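Local atomic coordinates of flagellar hook-associated protein (Burkholderia pseudomallei, PDB entry 4UT1), a protein that probably has a structural role in the bacterial flagellum, as the hook-associated junction protein between hook and filament. Residues 462-467 and 546-551; 500-505 and 525-530. One frame throughout, in Å; residues are numbered along the deposited sequence.

Contact 1: residues 462-467 and 546-551; sequences GVISQG and VSVSLS. With EDO (1,2-ethanediol), chain J.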
loop_
_atom_site.group_PDB
_atom_site.type_symbol
_atom_site.label_atom_id
_atom_site.label_comp_id
_atom_site.label_asym_id
_atom_site.label_seq_id
_atom_site.Cartn_x
_atom_site.Cartn_y
_atom_site.Cartn_z
ATOM N N GLY A 462 9.245 -40.398 -26.694
ATOM C CA GLY A 462 8.392 -39.534 -25.891
ATOM C C GLY A 462 9.184 -38.962 -24.734
ATOM O O GLY A 462 9.931 -39.687 -24.074
ATOM N N VAL A 463 9.011 -37.673 -24.477
ATOM C CA VAL A 463 9.700 -37.014 -23.366
ATOM C C VAL A 463 8.704 -36.139 -22.611
ATOM O O VAL A 463 8.072 -35.260 -23.194
ATOM C CB VAL A 463 10.874 -36.164 -23.840
ATOM C CG1 VAL A 463 12.009 -37.052 -24.400
ATOM C CG2 VAL A 463 10.418 -35.197 -24.881
ATOM N N ILE A 464 8.546 -36.399 -21.323
ATOM C CA ILE A 464 7.575 -35.647 -20.539
ATOM C C ILE A 464 8.326 -34.694 -19.602
ATOM O O ILE A 464 9.425 -35.010 -19.138
ATOM C CB ILE A 464 6.638 -36.583 -19.747
ATOM C CG1 ILE A 464 5.436 -35.813 -19.162
ATOM C CG2 ILE A 464 7.394 -37.359 -18.666
ATOM C CD1 ILE A 464 4.304 -36.738 -18.716
ATOM N N SER A 465 7.748 -33.525 -19.345
ATOM C CA SER A 465 8.360 -32.589 -18.401
ATOM C C SER A 465 8.227 -33.143 -16.982
ATOM O O SER A 465 7.560 -34.143 -16.766
ATOM C CB SER A 465 7.725 -31.201 -18.521
ATOM O OG SER A 465 6.360 -31.208 -18.131
ATOM N N GLN A 466 8.860 -32.504 -16.003
ATOM C CA GLN A 466 8.838 -33.067 -14.662
ATOM C C GLN A 466 7.551 -32.704 -13.942
ATOM O O GLN A 466 7.212 -33.283 -12.908
ATOM C CB GLN A 466 10.072 -32.596 -13.872
ATOM C CG GLN A 466 11.366 -33.121 -14.499
ATOM C CD GLN A 466 12.563 -33.003 -13.579
ATOM O OE1 GLN A 466 13.261 -33.989 -13.317
ATOM N NE2 GLN A 466 12.815 -31.799 -13.092
ATOM N N GLY A 467 6.836 -31.743 -14.508
ATOM C CA GLY A 467 5.514 -31.382 -14.029
ATOM C C GLY A 467 5.554 -30.169 -13.130
ATOM O O GLY A 467 6.616 -29.785 -12.646
ATOM N N VAL A 546 -2.525 -29.806 -11.885
ATOM C CA VAL A 546 -1.307 -30.461 -12.350
ATOM C C VAL A 546 -1.090 -30.200 -13.833
ATOM O O VAL A 546 -2.004 -30.374 -14.640
ATOM C CB VAL A 546 -1.353 -31.968 -12.098
ATOM C CG1 VAL A 546 -0.106 -32.661 -12.700
ATOM C CG2 VAL A 546 -1.442 -32.240 -10.602
ATOM N N SER A 547 0.113 -29.748 -14.182
ATOM C CA SER A 547 0.461 -29.505 -15.580
ATOM C C SER A 547 1.655 -30.344 -15.998
ATOM O O SER A 547 2.645 -30.444 -15.269
ATOM C CB SER A 547 0.763 -28.029 -15.831
ATOM O OG SER A 547 -0.414 -27.237 -15.729
ATOM N N VAL A 548 1.561 -30.933 -17.186
ATOM C CA VAL A 548 2.700 -31.639 -17.784
ATOM C C VAL A 548 2.765 -31.385 -19.288
ATOM O O VAL A 548 1.738 -31.128 -19.926
ATOM C CB VAL A 548 2.638 -33.168 -17.539
ATOM C CG1 VAL A 548 2.832 -33.480 -16.076
ATOM C CG2 VAL A 548 1.305 -33.765 -18.044
ATOM N N SER A 549 3.971 -31.466 -19.851
ATOM C CA SER A 549 4.149 -31.345 -21.296
ATOM C C SER A 549 4.791 -32.603 -21.854
ATOM O O SER A 549 5.743 -33.116 -21.280
ATOM C CB SER A 549 5.008 -30.129 -21.654
ATOM O OG SER A 549 4.351 -28.929 -21.294
ATOM N N LEU A 550 4.255 -33.086 -22.969
ATOM C CA LEU A 550 4.813 -34.239 -23.676
ATOM C C LEU A 550 5.236 -33.837 -25.084
ATOM O O LEU A 550 4.511 -33.133 -25.783
ATOM C CB LEU A 550 3.795 -35.376 -23.734
ATOM C CG LEU A 550 4.189 -36.689 -24.421
ATOM C CD1 LEU A 550 5.309 -37.400 -23.661
ATOM C CD2 LEU A 550 2.956 -37.572 -24.556
ATOM N N SER A 551 6.421 -34.270 -25.493
ATOM C CA SER A 551 6.854 -34.057 -26.863
ATOM C C SER A 551 7.448 -35.366 -27.357
ATOM O O SER A 551 7.575 -36.317 -26.592
ATOM C CB SER A 551 7.866 -32.916 -26.959
ATOM O OG SER A 551 9.065 -33.258 -26.302
HETATM C C1 EDO J . 13.239 -34.419 -9.515
HETATM O O1 EDO J . 12.971 -34.802 -10.878
HETATM C C2 EDO J . 12.349 -35.232 -8.581
HETATM O O2 EDO J . 12.952 -35.324 -7.288
HETATM O O HOH W 1 8.120 -32.129 -23.606
#

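Contact 2: residues 500-505 and 525-530; sequences VTIAGT and KGASMT. With EDO (1,2-ethanediol), chain I.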
loop_
_atom_site.group_PDB
_atom_site.type_symbol
_atom_site.label_atom_id
_atom_site.label_comp_id
_atom_site.label_asym_id
_atom_site.label_seq_id
_atom_site.Cartn_x
_atom_site.Cartn_y
_atom_site.Cartn_z
ATOM N N VAL A 500 -8.979 -32.688 -18.814
ATOM C CA VAL A 500 -7.668 -32.436 -19.387
ATOM C C VAL A 500 -7.764 -31.306 -20.418
ATOM O O VAL A 500 -8.566 -31.360 -21.360
ATOM C CB VAL A 500 -7.067 -33.717 -20.045
ATOM C CG1 VAL A 500 -5.736 -33.418 -20.680
ATOM C CG2 VAL A 500 -6.924 -34.835 -19.016
ATOM N N THR A 501 -6.968 -30.264 -20.222
ATOM C CA THR A 501 -6.959 -29.153 -21.165
ATOM C C THR A 501 -5.642 -29.110 -21.898
ATOM O O THR A 501 -4.585 -29.006 -21.280
ATOM C CB THR A 501 -7.192 -27.802 -20.469
ATOM O OG1 THR A 501 -8.487 -27.804 -19.871
ATOM C CG2 THR A 501 -7.126 -26.662 -21.476
ATOM N N ILE A 502 -5.704 -29.200 -23.218
ATOM C CA ILE A 502 -4.509 -29.111 -24.039
ATOM C C ILE A 502 -4.362 -27.694 -24.556
ATOM O O ILE A 502 -5.277 -27.154 -25.182
ATOM C CB ILE A 502 -4.544 -30.099 -25.225
ATOM C CG1 ILE A 502 -4.729 -31.533 -24.725
ATOM C CG2 ILE A 502 -3.270 -29.980 -26.049
ATOM C CD1 ILE A 502 -6.163 -31.876 -24.335
ATOM N N ALA A 503 -3.211 -27.089 -24.282
ATOM C CA ALA A 503 -2.954 -25.726 -24.712
ATOM C C ALA A 503 -2.946 -25.642 -26.229
ATOM O O ALA A 503 -2.576 -26.591 -26.921
ATOM C CB ALA A 503 -1.629 -25.218 -24.139
ATOM N N GLY A 504 -3.369 -24.495 -26.740
ATOM C CA GLY A 504 -3.417 -24.276 -28.168
ATOM C C GLY A 504 -4.158 -22.990 -28.459
ATOM O O GLY A 504 -4.547 -22.265 -27.546
ATOM N N THR A 505 -4.351 -22.707 -29.739
ATOM C CA THR A 505 -5.071 -21.516 -30.153
ATOM C C THR A 505 -6.202 -21.934 -31.081
ATOM O O THR A 505 -6.025 -21.974 -32.298
ATOM C CB THR A 505 -4.142 -20.506 -30.858
ATOM O OG1 THR A 505 -3.575 -21.113 -32.026
ATOM C CG2 THR A 505 -3.017 -20.081 -29.926
ATOM N N LYS A 525 3.375 -32.176 -32.928
ATOM C CA LYS A 525 3.096 -30.937 -32.219
ATOM C C LYS A 525 3.451 -31.016 -30.734
ATOM O O LYS A 525 3.730 -29.995 -30.099
ATOM C CB LYS A 525 1.613 -30.569 -32.375
ATOM C CG LYS A 525 1.158 -30.357 -33.811
ATOM C CD LYS A 525 -0.366 -30.200 -33.896
ATOM C CE LYS A 525 -0.828 -29.900 -35.321
ATOM N NZ LYS A 525 -2.317 -29.882 -35.435
ATOM N N GLY A 526 3.424 -32.221 -30.176
ATOM C CA GLY A 526 3.541 -32.386 -28.736
ATOM C C GLY A 526 2.289 -31.841 -28.061
ATOM O O GLY A 526 1.356 -31.397 -28.737
ATOM N N ALA A 527 2.253 -31.869 -26.733
ATOM C CA ALA A 527 1.078 -31.386 -26.012
ATOM C C ALA A 527 1.438 -30.833 -24.643
ATOM O O ALA A 527 2.146 -31.485 -23.874
ATOM C CB ALA A 527 0.055 -32.491 -25.867
ATOM N N SER A 528 0.948 -29.630 -24.347
ATOM C CA SER A 528 1.041 -29.079 -22.997
ATOM C C SER A 528 -0.300 -29.256 -22.309
ATOM O O SER A 528 -1.293 -28.657 -22.702
ATOM C CB SER A 528 1.448 -27.604 -23.018
ATOM O OG SER A 528 2.799 -27.467 -23.425
ATOM N N MET A 529 -0.329 -30.092 -21.280
ATOM C CA MET A 529 -1.593 -30.487 -20.677
ATOM C C MET A 529 -1.767 -30.021 -19.243
ATOM O O MET A 529 -0.817 -30.001 -18.459
ATOM C CB MET A 529 -1.736 -32.003 -20.732
ATOM C CG MET A 529 -2.007 -32.527 -22.121
ATOM S SD MET A 529 -1.855 -34.312 -22.189
ATOM C CE MET A 529 -0.074 -34.499 -22.062
ATOM N N THR A 530 -2.993 -29.641 -18.902
ATOM C CA THR A 530 -3.330 -29.361 -17.515
ATOM C C THR A 530 -4.435 -30.304 -17.069
ATOM O O THR A 530 -5.435 -30.493 -17.768
ATOM C CB THR A 530 -3.755 -27.904 -17.321
ATOM O OG1 THR A 530 -2.626 -27.056 -17.553
ATOM C CG2 THR A 530 -4.253 -27.686 -15.901
HETATM C C1 EDO I . -2.928 -32.424 -30.542
HETATM O O1 EDO I . -3.621 -33.298 -29.645
HETATM C C2 EDO I . -1.637 -31.976 -29.866
HETATM O O2 EDO I . -0.837 -33.114 -29.514
HETATM O O HOH W 2 -8.035 -28.847 -17.252
HETATM O O HOH W 3 -3.022 -26.473 -20.875
HETATM O O HOH W 4 -0.272 -27.990 -26.420
#

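Contact 1: residues 462-467 and 546-551
Ile464 lays the far end of its side chain across Val548, CD1 coming to 4.1 Å from Val548 CB, while its CB lies 4.2 Å from Leu550 CD1. CG1 is anti to the backbone N (chi1 -168°), and chi2 is also extended; this carries the methyl past the directly opposed Leu550 and on to the next residue on the same face. Branched and long aliphatic side chains suit this face because it is turned to a second sheet, where Phe560, Ile562 and Ala452 receive Ile464, Val548 and Leu550. The backbones run antiparallel. Val463 and Ser551 form a hydrogen-bonded pair, N to O in both directions, and a water also donates to Val463 O. One step further, Ser465 N gives a bond of 2.8 Å to Ser549 O. The return bond is different: Ser549 N donates to Ser465 OG over 3.0 Å, nearly straight. With chi1 at 65°, the hydroxyl sits between the backbone N and the carbonyl carbon and reaches back to the neighbouring strand, taking the place of a main-chain acceptor. Serine is apt here, being short and able to accept. Gln466 then swings away; its OE1 accepts from an ethanediol, probably left from the crystallisation liquor, and its backbone bonds to Ala452. Gly467 returns at a positive phi of 99° that suits glycine, its CA 3.3 Å from Ser547 O. The one-residue shift in register, Ser465 facing Ser549 and Gly467 facing Val548, interrupts the edge strand with a bulge or short loop, in an antiparallel sheet of the D3 domain.

Contact 2: residues 500-505 and 525-530
Val500 and Ile502 share Met529 as a neighbour across an antiparallel pair of strands, an inner pairing of a five-stranded sheet in the D3 domain. The apolar contacts lie on one face. Met529 CG meets Ile502 CG1 at 3.9 Å and Val500 CG1 at 4.1 Å, so a single methylene spans two residues of the opposing strand. Ile502 and Met529 lie side by side and point the same way; in both, CG or CG1 stands beside the backbone N (chi1 -57° in Ile502), which aligns the two chains. Beyond CG, Met529 bends away from 500-505, a path its unbranched, flexible chain can follow. The other branch of Ile502, CG2, lies 4.2 Å from Ala527 CB, where a small residue leaves room for it.

Backbone bonds set the register. Thr501 and Thr530 form the hydrogen-bonded pair, each N bonding to the other's O. Ala503 N reaches Ser528 O at 2.9 Å in an almost linear bond of 174°. Ile502 and Met529 between them are the non-hydrogen-bonded pair.

Polar side chains occupy the opposite face. Beta-branched threonine favours an extended backbone and still offers a hydroxyl: Thr501 OG1 bonds to Ser509 on the next strand, whereas Ser528 OG and Thr530 OG1 bond to Ser549 and Ser547 on the other side. A water joins Thr501 OG1 to Thr530 O, which thus takes bonds from both the peptide N-H and the water.

At the end of the pairing a water bridges the two backbones, accepting from Ser528 N at 2.9 Å and donating to Ala503 O at 2.7 Å.

In the fold
After the helices and earlier sheets, the chain reaches 462-467 on an edge strand, passes through strands 480-485 and 490-492 of the facing sheet, and returns as 500-505. It then runs through strand 508-511, the other edge, and strand 519-520 of the facing sheet before coming back as 525-530, so contact 2 closes a 19-residue loop. Strand 546-551 completes contact 1, whose 78-residue loop contains all of contact 2 without crossing it. A seam of neighbouring strands joins them, where Val548 O and Met529 N, 2.7 Å apart, probably form a hydrogen bond. Contact 1 pairs 463-470 with 546-551 and contact 2 pairs 527-533 with 498-502, in a sheet ordered 463-470, 546-551, 527-533, 498-502, 508-511.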